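Local structure of diffuse adherence adhesin (Escherichia coli, 4MEE) at residues G235-Y240 and G266-W271. The protein mediates bacterial attachment to mammalian cells, autoaggregation and biofilm formation as a whole adhesin, of which this is the C-terminal beta-barrel transport unit. Sequence-based numbering, arbitrary orientation.
Sequences GIMGGY and GVYGTW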
loop_
_atom_site.group_PDB
_atom_site.type_symbol
_atom_site.label_atom_id
_atom_site.label_comp_id
_atom_site.label_asym_id
_atom_site.label_seq_id
_atom_site.Cartn_x
_atom_site.Cartn_y
_atom_site.Cartn_z
ATOM N N GLY A 235 -12.446 12.382 -7.549
ATOM C CA GLY A 235 -11.715 11.940 -8.716
ATOM C C GLY A 235 -11.893 10.469 -8.921
ATOM O O GLY A 235 -12.665 9.848 -8.216
ATOM N N ILE A 236 -11.197 9.914 -9.898
ATOM C CA ILE A 236 -11.251 8.486 -10.094
ATOM C C ILE A 236 -9.886 7.908 -10.394
ATOM O O ILE A 236 -9.041 8.567 -10.977
ATOM C CB ILE A 236 -12.250 8.107 -11.176
ATOM C CG1 ILE A 236 -11.688 8.340 -12.555
ATOM C CG2 ILE A 236 -13.449 9.018 -11.119
ATOM C CD1 ILE A 236 -12.797 8.762 -13.462
ATOM N N MET A 237 -9.682 6.660 -9.991
ATOM C CA MET A 237 -8.386 6.013 -10.085
ATOM C C MET A 237 -8.511 4.618 -10.624
ATOM O O MET A 237 -9.554 4.025 -10.509
ATOM C CB MET A 237 -7.805 5.896 -8.711
ATOM C CG MET A 237 -8.841 5.655 -7.665
ATOM S SD MET A 237 -7.869 5.295 -6.212
ATOM C CE MET A 237 -9.100 5.616 -4.976
ATOM N N GLY A 238 -7.429 4.085 -11.173
ATOM C CA GLY A 238 -7.421 2.716 -11.671
ATOM C C GLY A 238 -5.988 2.246 -11.698
ATOM O O GLY A 238 -5.105 3.068 -11.656
ATOM N N GLY A 239 -5.735 0.944 -11.754
ATOM C CA GLY A 239 -4.348 0.480 -11.761
ATOM C C GLY A 239 -4.176 -0.934 -12.258
ATOM O O GLY A 239 -5.140 -1.642 -12.419
ATOM N N TYR A 240 -2.943 -1.331 -12.530
ATOM C CA TYR A 240 -2.647 -2.692 -12.899
ATOM C C TYR A 240 -1.391 -3.046 -12.159
ATOM O O TYR A 240 -0.475 -2.262 -12.140
ATOM C CB TYR A 240 -2.367 -2.796 -14.387
ATOM C CG TYR A 240 -1.560 -3.996 -14.728
ATOM C CD1 TYR A 240 -2.123 -5.243 -14.689
ATOM C CD2 TYR A 240 -0.238 -3.885 -15.062
ATOM C CE1 TYR A 240 -1.399 -6.344 -14.976
ATOM C CE2 TYR A 240 0.497 -4.981 -15.350
ATOM C CZ TYR A 240 -0.101 -6.204 -15.306
ATOM O OH TYR A 240 0.607 -7.311 -15.594
ATOM N N GLY A 266 -11.672 2.630 -9.010
ATOM C CA GLY A 266 -12.407 3.189 -7.904
ATOM C C GLY A 266 -12.410 4.685 -7.930
ATOM O O GLY A 266 -12.000 5.286 -8.906
ATOM N N VAL A 267 -12.880 5.273 -6.843
ATOM C CA VAL A 267 -13.004 6.698 -6.725
ATOM C C VAL A 267 -12.427 7.131 -5.407
ATOM O O VAL A 267 -12.469 6.382 -4.442
ATOM C CB VAL A 267 -14.470 7.061 -6.674
ATOM C CG1 VAL A 267 -15.145 6.518 -7.904
ATOM C CG2 VAL A 267 -15.086 6.445 -5.438
ATOM N N TYR A 268 -11.902 8.349 -5.357
ATOM C CA TYR A 268 -11.329 8.886 -4.131
ATOM C C TYR A 268 -11.853 10.267 -3.797
ATOM O O TYR A 268 -12.442 10.919 -4.635
ATOM C CB TYR A 268 -9.819 8.923 -4.230
ATOM C CG TYR A 268 -9.293 9.767 -5.326
ATOM C CD1 TYR A 268 -9.290 11.141 -5.222
ATOM C CD2 TYR A 268 -8.770 9.192 -6.456
ATOM C CE1 TYR A 268 -8.787 11.923 -6.227
ATOM C CE2 TYR A 268 -8.263 9.963 -7.460
ATOM C CZ TYR A 268 -8.277 11.325 -7.346
ATOM O OH TYR A 268 -7.769 12.083 -8.357
ATOM N N GLY A 269 -11.625 10.707 -2.566
ATOM C CA GLY A 269 -12.111 12.002 -2.112
ATOM C C GLY A 269 -11.085 12.731 -1.270
ATOM O O GLY A 269 -10.273 12.109 -0.606
ATOM N N THR A 270 -11.122 14.056 -1.299
ATOM C CA THR A 270 -10.185 14.862 -0.561
ATOM C C THR A 270 -10.855 16.057 0.076
ATOM O O THR A 270 -11.763 16.610 -0.502
ATOM C CB THR A 270 -9.192 15.446 -1.530
ATOM O OG1 THR A 270 -8.009 14.649 -1.513
ATOM C CG2 THR A 270 -8.874 16.820 -1.108
ATOM N N TRP A 271 -10.405 16.480 1.253
ATOM C CA TRP A 271 -10.987 17.657 1.891
ATOM C C TRP A 271 -9.961 18.466 2.628
ATOM O O TRP A 271 -9.190 17.894 3.354
ATOM C CB TRP A 271 -11.978 17.222 2.942
ATOM C CG TRP A 271 -12.540 18.336 3.701
ATOM C CD1 TRP A 271 -13.414 19.251 3.238
ATOM C CD2 TRP A 271 -12.317 18.652 5.070
ATOM N NE1 TRP A 271 -13.752 20.125 4.223
ATOM C CE2 TRP A 271 -13.089 19.778 5.362
ATOM C CE3 TRP A 271 -11.544 18.093 6.076
ATOM C CZ2 TRP A 271 -13.109 20.356 6.603
ATOM C CZ3 TRP A 271 -11.560 18.671 7.309
ATOM C CH2 TRP A 271 -12.340 19.792 7.566
#
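Tyr268 lays its ring across the neighbouring strand at Gly235, a worked example of how an aromatic side chain and a glycine combine on the buried face of a barrel wall, consistent with the barrel interior. Gly235 CA sits over one face of the ring, 4.0 Å from its centroid and displaced toward the rim, a CH-pi contact made possible because Gly235 has no CB on the face where the ring lies. CG stands between the backbone N and the carbonyl carbon (chi1 61°), and from there the ring reaches over the partner strand. At the ring edge, in plane, comes Met237 CG, 3.7 Å from Tyr268 CD2. Met237 SD lies at the same edge, 5.3 Å from the ring centroid, a Met-aromatic contact, and Met237 CE closes on Tyr268 CB at 3.5 Å. On the other face of the sheet Ile236 and Val267 form a non-hydrogen-bonded pair, their side chains meeting loosely, with CG2 of Ile236 4.4 Å from CG1 of Val267.

Between the two faces, the antiparallel backbones are joined at two hydrogen-bonded pairs. Met237 N to Gly266 O is short and nearly straight (2.9 Å), its donor above the carbonyl plane, and Gly266 N returns a bond to Met237 O. Gly235 and Tyr268 exchange longer bonds, of which Tyr268 N to Gly235 O is weak.

Further out, Tyr268 OH is hydrogen-bonded to Trp189 NE1, while Trp286 of strand 280-298 touches both Met237 and Tyr268. Ile236 and Val267 lie on the surface, consistent with a lipid-facing position. Strands 230-249 and 255-272 form a beta hairpin of the autotransporter barrel, flanked by strand 206-226 beside the first and strand 280-298 beside the second.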